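Local coordinates for protein 4-amino-4-deoxy-L-arabinose transferase or related glycosyltransferases of PMT family (Cupriavidus metallidurans, PDB 5EZM) that probably transfers 4-amino-4-deoxy-L-arabinose from a polyprenyl phosphate carrier to lipid A, as a zinc-binding integral membrane glycosyltransferase with the GT-C fold, at residues Ala300-Phe303 with Pro304-Trp307; Ser368-Ser371 with Trp372-Leu376; His400-Asn403 with Ser404-Arg407; Ala410-Val413 with Ala414-Phe417. One frame throughout, in Å; residues are numbered along the deposited sequence.

Interaction 1 of 4, residues Ala300-Phe303 with Pro304-Trp307; sequences AGIF and PKLW. With MPG ([(Z)-octadec-9-enyl] (2R)-2,3-bis(oxidanyl)propanoate), chain O; MPG ([(Z)-octadec-9-enyl] (2R)-2,3-bis(oxidanyl)propanoate), chain B; MPG ([(Z)-octadec-9-enyl] (2R)-2,3-bis(oxidanyl)propanoate), chain E; MPG ([(Z)-octadec-9-enyl] (2R)-2,3-bis(oxidanyl)propanoate), chain D.
I302 and F303 turn their carbonyls toward the backbone amides of the next turn, where helix 303-310 is just getting under way. L306 N donates to F303 O at 3.1 Å, but it stands well above the carbonyl plane, with a C=O...N angle of 108°. Two further bonds are weak: L306 N to I302 O at 3.0 Å and W307 N to F303 O at 3.5 Å. P304, which has no amide hydrogen to offer, sits in this first turn, and its CD packs on F303 CB at 3.5 Å. L306 sends CD1 against F303 CD1 at 3.8 Å, the two side chains crossing at a slant. One face of the F303 ring carries lipid chain E, whose C6 lies 3.7 Å above the plane and off-centre toward the rim. Replacing F303 by an alanine would probably leave L306 CD1 without its aromatic neighbour and take one ring face away from lipid chain E. W307 holds CG anti to its own N (chi1 177°), which carries the indole away from F303, and lipid chain B covers one of its faces. I302 and L306 both rest on A363 of helix 352-365. The arrangement is a proline-containing first turn of the short helix 303-310, at the end of a predicted membrane span and flanked by ordered lipid.

Interaction 2 of 4, residues Ser368-Ser371 with Trp372-Leu376; sequences SPRS and WGKQL. With MPG ([(Z)-octadec-9-enyl] (2R)-2,3-bis(oxidanyl)propanoate), chain I.
R370 and K374 are brought together by unlike torsions: R370 has CG anti to its N (chi1 -172°) and runs extended to NE, whereas K374 starts with CG beside its N and bends only at the last step (chi4 55°). The setting is the first two turns of helix 369-389, with S368 at the N-cap and R370 and K374 an i, i+4 pair. At the cap, S368 OG and S371 OG share a weak hydrogen bond of 3.4 Å. The bend lays K374 NZ across the arginine stem, 3.4 Å from R370 CG and 3.7 Å from R370 NE. These are like charges, so the contact is packing of the lysine end against the arginine's methylenes and not a polar bond. K374 CG also lies 3.4 Å from R370 O. With an alanine at K374 the R370 stem is likely to lose the chain that crosses it and to turn more easily. In the backbone the helix bonds are regular: W372 N reaches S368 O at 3.3 Å in a nearly straight line, and Q375 N meets S371 O at 3.0 Å. The W372 ring carries L376 CG over one face and meets Y442 of helix 435-456 edge-to-face. Q375 folds at chi2, and its NE2 makes a weak bond to G301 O and lies 3.5 Å from C7 of lipid chain I.

Interaction 3 of 4, residues His400-Asn403 with Ser404-Arg407; sequences HIPN and SFYR
I401 packs its CG2 branch against two aromatic rings at once, 3.6 Å from F405 CD2 and 3.7 Å from Y406 CE2, crossing both side chains at about a right angle. This is the close part of the contact. P402 adds to it from beside F405, its CD meeting the ring edge at CE2, 3.6 Å away. Y406 turns its own edge to the backbone, with I401 O in the ring plane, while its hydroxyl is hydrogen-bonded to A398 O just upstream. Beyond the rings, F405 and Y406 both lean on V460 of helix 458-465. The N403 to R407 side is less enclosed: R407 is exposed, and the side chains meet chiefly through N403 OD1 and the arginine's methylenes. There N403 OD1 lies 3.3 Å from R407 CD, and the amide and guanidinium planes are 46° apart; no side-chain hydrogen bond joins the pair. The amide is held from elsewhere, since N403 ND2 bonds A394 O and L396 O. What joins this side is backbone: R407 N to N403 O at 2.9 Å, with an N-H...O angle of 154°. An apolar residue ahead of the helix touching one five positions on, as I401 does Y406, is consistent with a hydrophobic staple at the start of helix 403-430.

Interaction 4 of 4, residues Ala410-Val413 with Ala414-Phe417; sequences AVWV and AVAF. With MPG ([(Z)-octadec-9-enyl] (2R)-2,3-bis(oxidanyl)propanoate), chain X.
A410 O accepts the amide of A414 at 2.9 Å, with an N-H...O angle of 170°, a nearly straight i, i+4 bond. The next two bonds in the series, V415 N to V411 O and A416 N to W412 O, have the same length, and F417 N to V413 O follows at 3.0 Å. Side chains one turn apart add apolar contact. V413 has CG1 anti to its N (chi1 177°), a setting that lays this methyl alongside F417, 3.7 Å from CE2; the two side chains point the same way. This is the uninterrupted alpha-helix 403-430, of which residues 408-427 are predicted to span the membrane, and its sides have different neighbours. A414 and F417 touch L387 of helix 369-389, whereas V415 and A416 touch V452 of helix 435-456. A414 and A416 end at CB, so at these two positions only a methyl lies between the helix backbone and its neighbours. W412 meets lipid: CG sits beside its backbone N (chi1 -72°), and one face of the indole carries lipid chain X, whose C6 lies 3.4 Å above the ring plane and off-centre toward the rim. On the protein side W412 CE3 comes 4.3 Å from V415 CB, at a slant to the ring.

How the interactions relate
Along the chain the four contacts come strictly in series, on helices 303-310, 369-389 and, for interactions 3 and 4, 403-430. Interactions 1 and 2 have centres 13 Å apart and touch through Q375, which packs on I302 and makes the weak bond to G301, tying the start of helix 369-389 to the turn before helix 303-310. Interactions 3 and 4 adjoin on one helix, centres 15 Å apart, the first at its start and the second further into its predicted membrane span. Between these pairs there is no touch; interactions 2 and 3 are the farthest apart, with centres about 40 Å distant. Ordered lipid borders interactions 1, 2 and 4, consistent with their place in the membrane part of the protein.

Interaction 1 of 4, residues Ala300-Phe303 with Pro304-Trp307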
loop_
_atom_site.group_PDB
_atom_site.type_symbol
_atom_site.label_atom_id
_atom_site.label_comp_id
_atom_site.label_asym_id
_atom_site.label_seq_id
_atom_site.Cartn_x
_atom_site.Cartn_y
_atom_site.Cartn_z
ATOM N N ALA A 300 2.354 -14.529 -15.315
ATOM C CA ALA A 300 3.600 -14.274 -16.033
ATOM C C ALA A 300 3.657 -15.051 -17.343
ATOM O O ALA A 300 4.136 -14.534 -18.361
ATOM C CB ALA A 300 4.797 -14.620 -15.149
ATOM N N GLY A 301 3.141 -16.283 -17.343
ATOM C CA GLY A 301 3.139 -17.104 -18.540
ATOM C C GLY A 301 2.379 -16.507 -19.708
ATOM O O GLY A 301 2.635 -16.887 -20.856
ATOM N N ILE A 302 1.452 -15.583 -19.453
ATOM C CA ILE A 302 0.712 -14.936 -20.529
ATOM C C ILE A 302 1.170 -13.500 -20.749
ATOM O O ILE A 302 0.490 -12.740 -21.451
ATOM C CB ILE A 302 -0.811 -14.988 -20.300
ATOM C CG1 ILE A 302 -1.219 -14.123 -19.104
ATOM C CG2 ILE A 302 -1.287 -16.426 -20.136
ATOM C CD1 ILE A 302 -2.708 -13.887 -19.007
ATOM N N PHE A 303 2.305 -13.103 -20.173
ATOM C CA PHE A 303 2.825 -11.764 -20.438
ATOM C C PHE A 303 2.987 -11.462 -21.926
ATOM O O PHE A 303 2.636 -10.343 -22.337
ATOM C CB PHE A 303 4.149 -11.550 -19.688
ATOM C CG PHE A 303 4.020 -10.657 -18.483
ATOM C CD1 PHE A 303 3.486 -9.382 -18.605
ATOM C CD2 PHE A 303 4.434 -11.086 -17.232
ATOM C CE1 PHE A 303 3.361 -8.555 -17.502
ATOM C CE2 PHE A 303 4.312 -10.264 -16.123
ATOM C CZ PHE A 303 3.776 -8.996 -16.259
ATOM N N PRO A 304 3.487 -12.372 -22.776
ATOM C CA PRO A 304 3.434 -12.092 -24.221
ATOM C C PRO A 304 2.021 -11.870 -24.729
ATOM O O PRO A 304 1.781 -10.926 -25.491
ATOM C CB PRO A 304 4.075 -13.342 -24.840
ATOM C CG PRO A 304 4.971 -13.861 -23.777
ATOM C CD PRO A 304 4.253 -13.601 -22.493
ATOM N N LYS A 305 1.071 -12.709 -24.309
ATOM C CA LYS A 305 -0.313 -12.572 -24.743
ATOM C C LYS A 305 -0.964 -11.291 -24.242
ATOM O O LYS A 305 -2.060 -10.953 -24.704
ATOM C CB LYS A 305 -1.117 -13.795 -24.297
ATOM C CG LYS A 305 -0.870 -15.015 -25.169
ATOM C CD LYS A 305 -1.253 -16.316 -24.484
ATOM C CE LYS A 305 -0.982 -17.505 -25.406
ATOM N NZ LYS A 305 -1.134 -18.817 -24.711
ATOM N N LEU A 306 -0.325 -10.575 -23.312
ATOM C CA LEU A 306 -0.778 -9.228 -22.978
ATOM C C LEU A 306 -0.383 -8.235 -24.063
ATOM O O LEU A 306 -1.193 -7.392 -24.466
ATOM C CB LEU A 306 -0.208 -8.798 -21.628
ATOM C CG LEU A 306 -0.597 -9.647 -20.420
ATOM C CD1 LEU A 306 -0.238 -8.923 -19.135
ATOM C CD2 LEU A 306 -2.075 -9.978 -20.461
ATOM N N TRP A 307 0.857 -8.324 -24.550
ATOM C CA TRP A 307 1.293 -7.476 -25.653
ATOM C C TRP A 307 0.394 -7.664 -26.871
ATOM O O TRP A 307 -0.156 -6.697 -27.413
ATOM C CB TRP A 307 2.752 -7.785 -25.993
ATOM C CG TRP A 307 3.286 -7.024 -27.169
ATOM C CD1 TRP A 307 3.366 -7.461 -28.459
ATOM C CD2 TRP A 307 3.822 -5.695 -27.161
ATOM N NE1 TRP A 307 3.915 -6.486 -29.256
ATOM C CE2 TRP A 307 4.204 -5.392 -28.483
ATOM C CE3 TRP A 307 4.012 -4.731 -26.167
ATOM C CZ2 TRP A 307 4.765 -4.167 -28.836
ATOM C CZ3 TRP A 307 4.572 -3.516 -26.519
ATOM C CH2 TRP A 307 4.941 -3.244 -27.843
HETATM C C2 MPG O . 7.738 -13.300 -19.035
HETATM C C3 MPG O . 7.908 -14.748 -19.483
HETATM C C4 MPG O . 6.700 -15.254 -20.257
HETATM C C5 MPG O . 6.885 -16.676 -20.812
HETATM C C6 MPG O . 5.837 -17.026 -21.881
HETATM C C7 MPG O . 6.217 -18.288 -22.678
HETATM C C8 MPG O . 5.461 -18.393 -24.025
HETATM C C1 MPG O . 8.991 -12.735 -18.361
HETATM C C2 MPG B . 4.940 -11.416 -29.423
HETATM C C3 MPG B . 5.174 -10.834 -28.034
HETATM C C4 MPG B . 6.059 -9.600 -28.089
HETATM C C5 MPG B . 6.405 -9.034 -26.703
HETATM C C6 MPG B . 7.243 -7.749 -26.814
HETATM C C1 MPG B . 4.229 -12.771 -29.383
HETATM C C2 MPG E . 5.506 -4.649 -18.100
HETATM C C3 MPG E . 6.783 -5.453 -18.312
HETATM C C4 MPG E . 6.541 -6.951 -18.214
HETATM C C5 MPG E . 7.842 -7.771 -18.202
HETATM C C6 MPG E . 7.578 -9.277 -18.370
HETATM C C1 MPG E . 5.743 -3.139 -18.183
HETATM C C2 MPG D . 6.061 -7.637 -21.830
HETATM C C3 MPG D . 4.541 -7.521 -21.766
HETATM C C4 MPG D . 4.064 -6.087 -21.573
HETATM C C5 MPG D . 2.529 -5.966 -21.584
HETATM C C6 MPG D . 2.060 -4.512 -21.420
HETATM C C1 MPG D . 6.525 -8.985 -22.395
#

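Interaction 2 of 4, residues Ser368-Ser371 with Trp372-Leu376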
loop_
_atom_site.group_PDB
_atom_site.type_symbol
_atom_site.label_atom_id
_atom_site.label_comp_id
_atom_site.label_asym_id
_atom_site.label_seq_id
_atom_site.Cartn_x
_atom_site.Cartn_y
_atom_site.Cartn_z
ATOM N N SER A 368 -7.811 -21.116 -25.443
ATOM C CA SER A 368 -8.463 -22.413 -25.523
ATOM C C SER A 368 -8.174 -23.204 -24.252
ATOM O O SER A 368 -7.342 -22.806 -23.433
ATOM C CB SER A 368 -7.971 -23.158 -26.759
ATOM O OG SER A 368 -6.572 -23.362 -26.692
ATOM N N PRO A 369 -8.872 -24.327 -24.038
ATOM C CA PRO A 369 -8.541 -25.165 -22.872
ATOM C C PRO A 369 -7.101 -25.651 -22.849
ATOM O O PRO A 369 -6.493 -25.702 -21.771
ATOM C CB PRO A 369 -9.538 -26.324 -22.993
ATOM C CG PRO A 369 -10.719 -25.711 -23.650
ATOM C CD PRO A 369 -10.165 -24.710 -24.633
ATOM N N ARG A 370 -6.529 -26.000 -24.004
ATOM C CA ARG A 370 -5.170 -26.534 -24.011
ATOM C C ARG A 370 -4.150 -25.470 -23.610
ATOM O O ARG A 370 -3.173 -25.773 -22.911
ATOM C CB ARG A 370 -4.838 -27.110 -25.387
ATOM C CG ARG A 370 -3.513 -27.857 -25.442
ATOM C CD ARG A 370 -3.309 -28.516 -26.790
ATOM N NE ARG A 370 -2.029 -29.213 -26.882
ATOM C CZ ARG A 370 -1.834 -30.476 -26.510
ATOM N NH1 ARG A 370 -2.837 -31.185 -26.011
ATOM N NH2 ARG A 370 -0.636 -31.028 -26.636
ATOM N N SER A 371 -4.362 -24.223 -24.041
ATOM C CA SER A 371 -3.444 -23.143 -23.685
ATOM C C SER A 371 -3.455 -22.895 -22.183
ATOM O O SER A 371 -2.397 -22.781 -21.544
ATOM C CB SER A 371 -3.816 -21.867 -24.442
ATOM O OG SER A 371 -3.622 -22.014 -25.837
ATOM N N TRP A 372 -4.650 -22.809 -21.598
ATOM C CA TRP A 372 -4.726 -22.670 -20.152
ATOM C C TRP A 372 -4.113 -23.876 -19.456
ATOM O O TRP A 372 -3.528 -23.736 -18.376
ATOM C CB TRP A 372 -6.169 -22.465 -19.698
ATOM C CG TRP A 372 -6.250 -22.302 -18.218
ATOM C CD1 TRP A 372 -6.911 -23.105 -17.336
ATOM C CD2 TRP A 372 -5.598 -21.297 -17.437
ATOM N NE1 TRP A 372 -6.729 -22.647 -16.052
ATOM C CE2 TRP A 372 -5.923 -21.540 -16.088
ATOM C CE3 TRP A 372 -4.780 -20.206 -17.748
ATOM C CZ2 TRP A 372 -5.460 -20.733 -15.053
ATOM C CZ3 TRP A 372 -4.316 -19.409 -16.720
ATOM C CH2 TRP A 372 -4.659 -19.674 -15.390
ATOM N N GLY A 373 -4.231 -25.063 -20.057
ATOM C CA GLY A 373 -3.507 -26.211 -19.536
ATOM C C GLY A 373 -2.011 -25.961 -19.474
ATOM O O GLY A 373 -1.362 -26.251 -18.464
ATOM N N LYS A 374 -1.447 -25.411 -20.557
ATOM C CA LYS A 374 -0.040 -25.021 -20.555
ATOM C C LYS A 374 0.270 -24.110 -19.373
ATOM O O LYS A 374 1.237 -24.334 -18.630
ATOM C CB LYS A 374 0.319 -24.317 -21.865
ATOM C CG LYS A 374 0.112 -25.133 -23.132
ATOM C CD LYS A 374 0.374 -24.272 -24.360
ATOM C CE LYS A 374 0.491 -25.107 -25.624
ATOM N NZ LYS A 374 -0.699 -25.971 -25.838
ATOM N N GLN A 375 -0.555 -23.075 -19.182
ATOM C CA GLN A 375 -0.330 -22.162 -18.065
ATOM C C GLN A 375 -0.346 -22.900 -16.730
ATOM O O GLN A 375 0.508 -22.657 -15.870
ATOM C CB GLN A 375 -1.374 -21.046 -18.076
ATOM C CG GLN A 375 -1.245 -20.099 -19.252
ATOM C CD GLN A 375 0.107 -19.416 -19.297
ATOM O OE1 GLN A 375 0.714 -19.148 -18.260
ATOM N NE2 GLN A 375 0.589 -19.133 -20.502
ATOM N N LEU A 376 -1.305 -23.812 -16.545
ATOM C CA LEU A 376 -1.388 -24.564 -15.295
ATOM C C LEU A 376 -0.142 -25.409 -15.075
ATOM O O LEU A 376 0.318 -25.564 -13.939
ATOM C CB LEU A 376 -2.631 -25.452 -15.292
ATOM C CG LEU A 376 -3.973 -24.756 -15.102
ATOM C CD1 LEU A 376 -5.114 -25.759 -15.203
ATOM C CD2 LEU A 376 -3.984 -24.058 -13.762
HETATM C C2 MPG I . 5.743 -20.268 -17.228
HETATM C C3 MPG I . 4.607 -20.862 -18.051
HETATM C C4 MPG I . 4.834 -20.702 -19.545
HETATM C C5 MPG I . 3.606 -21.126 -20.364
HETATM C C6 MPG I . 3.748 -20.750 -21.846
HETATM C C7 MPG I . 2.501 -21.126 -22.666
HETATM C C8 MPG I . 2.596 -20.645 -24.134
HETATM C C1 MPG I . 5.387 -20.178 -15.742
#

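Interaction 3 of 4, residues His400-Asn403 with Ser404-Arg407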
loop_
_atom_site.group_PDB
_atom_site.type_symbol
_atom_site.label_atom_id
_atom_site.label_comp_id
_atom_site.label_asym_id
_atom_site.label_seq_id
_atom_site.Cartn_x
_atom_site.Cartn_y
_atom_site.Cartn_z
ATOM N N HIS A 400 17.370 -7.119 12.497
ATOM C CA HIS A 400 17.534 -7.370 13.929
ATOM C C HIS A 400 16.403 -8.237 14.476
ATOM O O HIS A 400 15.912 -8.026 15.588
ATOM C CB HIS A 400 17.647 -6.059 14.712
ATOM C CG HIS A 400 18.792 -5.197 14.279
ATOM N ND1 HIS A 400 19.900 -5.702 13.634
ATOM C CD2 HIS A 400 18.998 -3.863 14.392
ATOM C CE1 HIS A 400 20.742 -4.718 13.373
ATOM N NE2 HIS A 400 20.219 -3.593 13.822
ATOM N N ILE A 401 15.981 -9.217 13.685
ATOM C CA ILE A 401 14.981 -10.197 14.084
ATOM C C ILE A 401 15.646 -11.569 14.061
ATOM O O ILE A 401 16.162 -11.986 13.020
ATOM C CB ILE A 401 13.744 -10.176 13.169
ATOM C CG1 ILE A 401 13.059 -8.807 13.221
ATOM C CG2 ILE A 401 12.769 -11.273 13.566
ATOM C CD1 ILE A 401 12.505 -8.446 14.581
ATOM N N PRO A 402 15.666 -12.300 15.175
ATOM C CA PRO A 402 16.404 -13.570 15.226
ATOM C C PRO A 402 15.872 -14.595 14.235
ATOM O O PRO A 402 14.804 -14.452 13.636
ATOM C CB PRO A 402 16.205 -14.033 16.672
ATOM C CG PRO A 402 15.961 -12.773 17.427
ATOM C CD PRO A 402 15.169 -11.899 16.500
ATOM N N ASN A 403 16.655 -15.667 14.081
ATOM C CA ASN A 403 16.381 -16.664 13.052
ATOM C C ASN A 403 15.115 -17.462 13.340
ATOM O O ASN A 403 14.457 -17.927 12.402
ATOM C CB ASN A 403 17.579 -17.604 12.912
ATOM C CG ASN A 403 17.263 -18.835 12.087
ATOM O OD1 ASN A 403 17.111 -19.936 12.623
ATOM N ND2 ASN A 403 17.153 -18.655 10.775
ATOM N N SER A 404 14.756 -17.624 14.616
ATOM C CA SER A 404 13.624 -18.478 14.973
ATOM C C SER A 404 12.336 -18.006 14.308
ATOM O O SER A 404 11.576 -18.815 13.758
ATOM C CB SER A 404 13.463 -18.519 16.491
ATOM O OG SER A 404 14.663 -18.952 17.105
ATOM N N PHE A 405 12.077 -16.695 14.343
ATOM C CA PHE A 405 10.872 -16.163 13.716
ATOM C C PHE A 405 10.827 -16.487 12.230
ATOM O O PHE A 405 9.748 -16.741 11.679
ATOM C CB PHE A 405 10.787 -14.652 13.931
ATOM C CG PHE A 405 10.834 -14.240 15.373
ATOM C CD1 PHE A 405 9.681 -14.207 16.137
ATOM C CD2 PHE A 405 12.033 -13.875 15.966
ATOM C CE1 PHE A 405 9.721 -13.820 17.464
ATOM C CE2 PHE A 405 12.081 -13.490 17.294
ATOM C CZ PHE A 405 10.923 -13.463 18.044
ATOM N N TYR A 406 11.984 -16.498 11.567
ATOM C CA TYR A 406 12.017 -16.859 10.157
ATOM C C TYR A 406 11.857 -18.360 9.954
ATOM O O TYR A 406 11.303 -18.786 8.933
ATOM C CB TYR A 406 13.311 -16.351 9.523
ATOM C CG TYR A 406 13.345 -14.844 9.414
ATOM C CD1 TYR A 406 12.770 -14.196 8.332
ATOM C CD2 TYR A 406 13.930 -14.069 10.405
ATOM C CE1 TYR A 406 12.789 -12.818 8.231
ATOM C CE2 TYR A 406 13.955 -12.690 10.314
ATOM C CZ TYR A 406 13.383 -12.071 9.224
ATOM O OH TYR A 406 13.404 -10.699 9.125
ATOM N N ARG A 407 12.318 -19.171 10.909
ATOM C CA ARG A 407 12.004 -20.595 10.866
ATOM C C ARG A 407 10.500 -20.816 10.936
ATOM O O ARG A 407 9.958 -21.677 10.234
ATOM C CB ARG A 407 12.709 -21.331 12.006
ATOM C CG ARG A 407 14.221 -21.374 11.882
ATOM C CD ARG A 407 14.836 -22.306 12.917
ATOM N NE ARG A 407 14.259 -23.646 12.851
ATOM C CZ ARG A 407 14.597 -24.564 11.950
ATOM N NH1 ARG A 407 15.513 -24.293 11.028
ATOM N NH2 ARG A 407 14.016 -25.755 11.969
#

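Interaction 4 of 4, residues Ala410-Val413 with Ala414-Phe417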
loop_
_atom_site.group_PDB
_atom_site.type_symbol
_atom_site.label_atom_id
_atom_site.label_comp_id
_atom_site.label_asym_id
_atom_site.label_seq_id
_atom_site.Cartn_x
_atom_site.Cartn_y
_atom_site.Cartn_z
ATOM N N ALA A 410 9.013 -19.940 7.523
ATOM C CA ALA A 410 9.249 -20.882 6.433
ATOM C C ALA A 410 8.108 -21.880 6.291
ATOM O O ALA A 410 7.686 -22.193 5.172
ATOM C CB ALA A 410 10.573 -21.613 6.649
ATOM N N VAL A 411 7.598 -22.399 7.411
ATOM C CA VAL A 411 6.484 -23.338 7.327
ATOM C C VAL A 411 5.261 -22.667 6.717
ATOM O O VAL A 411 4.512 -23.299 5.961
ATOM C CB VAL A 411 6.180 -23.947 8.713
ATOM C CG1 VAL A 411 6.065 -22.869 9.765
ATOM C CG2 VAL A 411 4.906 -24.782 8.670
ATOM N N TRP A 412 5.055 -21.374 6.993
ATOM C CA TRP A 412 3.901 -20.687 6.420
ATOM C C TRP A 412 4.083 -20.435 4.927
ATOM O O TRP A 412 3.112 -20.496 4.161
ATOM C CB TRP A 412 3.629 -19.379 7.162
ATOM C CG TRP A 412 3.057 -19.600 8.530
ATOM C CD1 TRP A 412 3.539 -19.109 9.706
ATOM C CD2 TRP A 412 1.907 -20.391 8.866
ATOM N NE1 TRP A 412 2.757 -19.533 10.751
ATOM C CE2 TRP A 412 1.750 -20.324 10.263
ATOM C CE3 TRP A 412 0.993 -21.147 8.121
ATOM C CZ2 TRP A 412 0.718 -20.984 10.933
ATOM C CZ3 TRP A 412 -0.031 -21.801 8.786
ATOM C CH2 TRP A 412 -0.159 -21.714 10.177
ATOM N N VAL A 413 5.314 -20.155 4.493
ATOM C CA VAL A 413 5.572 -20.028 3.058
ATOM C C VAL A 413 5.340 -21.365 2.359
ATOM O O VAL A 413 4.702 -21.436 1.297
ATOM C CB VAL A 413 6.993 -19.498 2.815
ATOM C CG1 VAL A 413 7.289 -19.442 1.324
ATOM C CG2 VAL A 413 7.148 -18.126 3.449
ATOM N N ALA A 414 5.851 -22.449 2.950
ATOM C CA ALA A 414 5.625 -23.774 2.387
ATOM C C ALA A 414 4.137 -24.077 2.282
ATOM O O ALA A 414 3.671 -24.594 1.259
ATOM C CB ALA A 414 6.332 -24.831 3.231
ATOM N N VAL A 415 3.372 -23.753 3.328
ATOM C CA VAL A 415 1.923 -23.927 3.276
ATOM C C VAL A 415 1.329 -23.106 2.137
ATOM O O VAL A 415 0.435 -23.570 1.418
ATOM C CB VAL A 415 1.289 -23.559 4.633
ATOM C CG1 VAL A 415 -0.223 -23.427 4.507
ATOM C CG2 VAL A 415 1.639 -24.602 5.683
ATOM N N ALA A 416 1.827 -21.881 1.946
ATOM C CA ALA A 416 1.313 -21.028 0.876
ATOM C C ALA A 416 1.504 -21.682 -0.489
ATOM O O ALA A 416 0.563 -21.773 -1.290
ATOM C CB ALA A 416 1.991 -19.658 0.925
ATOM N N PHE A 417 2.718 -22.157 -0.776
ATOM C CA PHE A 417 2.917 -22.821 -2.060
ATOM C C PHE A 417 2.121 -24.118 -2.147
ATOM O O PHE A 417 1.734 -24.532 -3.248
ATOM C CB PHE A 417 4.404 -23.071 -2.308
ATOM C CG PHE A 417 5.158 -21.836 -2.716
ATOM C CD1 PHE A 417 4.912 -21.235 -3.939
ATOM C CD2 PHE A 417 6.104 -21.273 -1.875
ATOM C CE1 PHE A 417 5.597 -20.097 -4.318
ATOM C CE2 PHE A 417 6.794 -20.133 -2.247
ATOM C CZ PHE A 417 6.540 -19.544 -3.471
HETATM C C2 MPG X . 2.239 -18.206 13.723
HETATM C C3 MPG X . 1.946 -16.727 13.511
HETATM C C4 MPG X . 1.230 -16.444 12.198
HETATM C C5 MPG X . 0.274 -17.572 11.776
HETATM C C6 MPG X . -0.176 -17.458 10.309
HETATM C C7 MPG X . -1.411 -18.330 10.007
HETATM C C8 MPG X . -1.819 -18.306 8.514
HETATM C C1 MPG X . 3.397 -18.428 14.698
#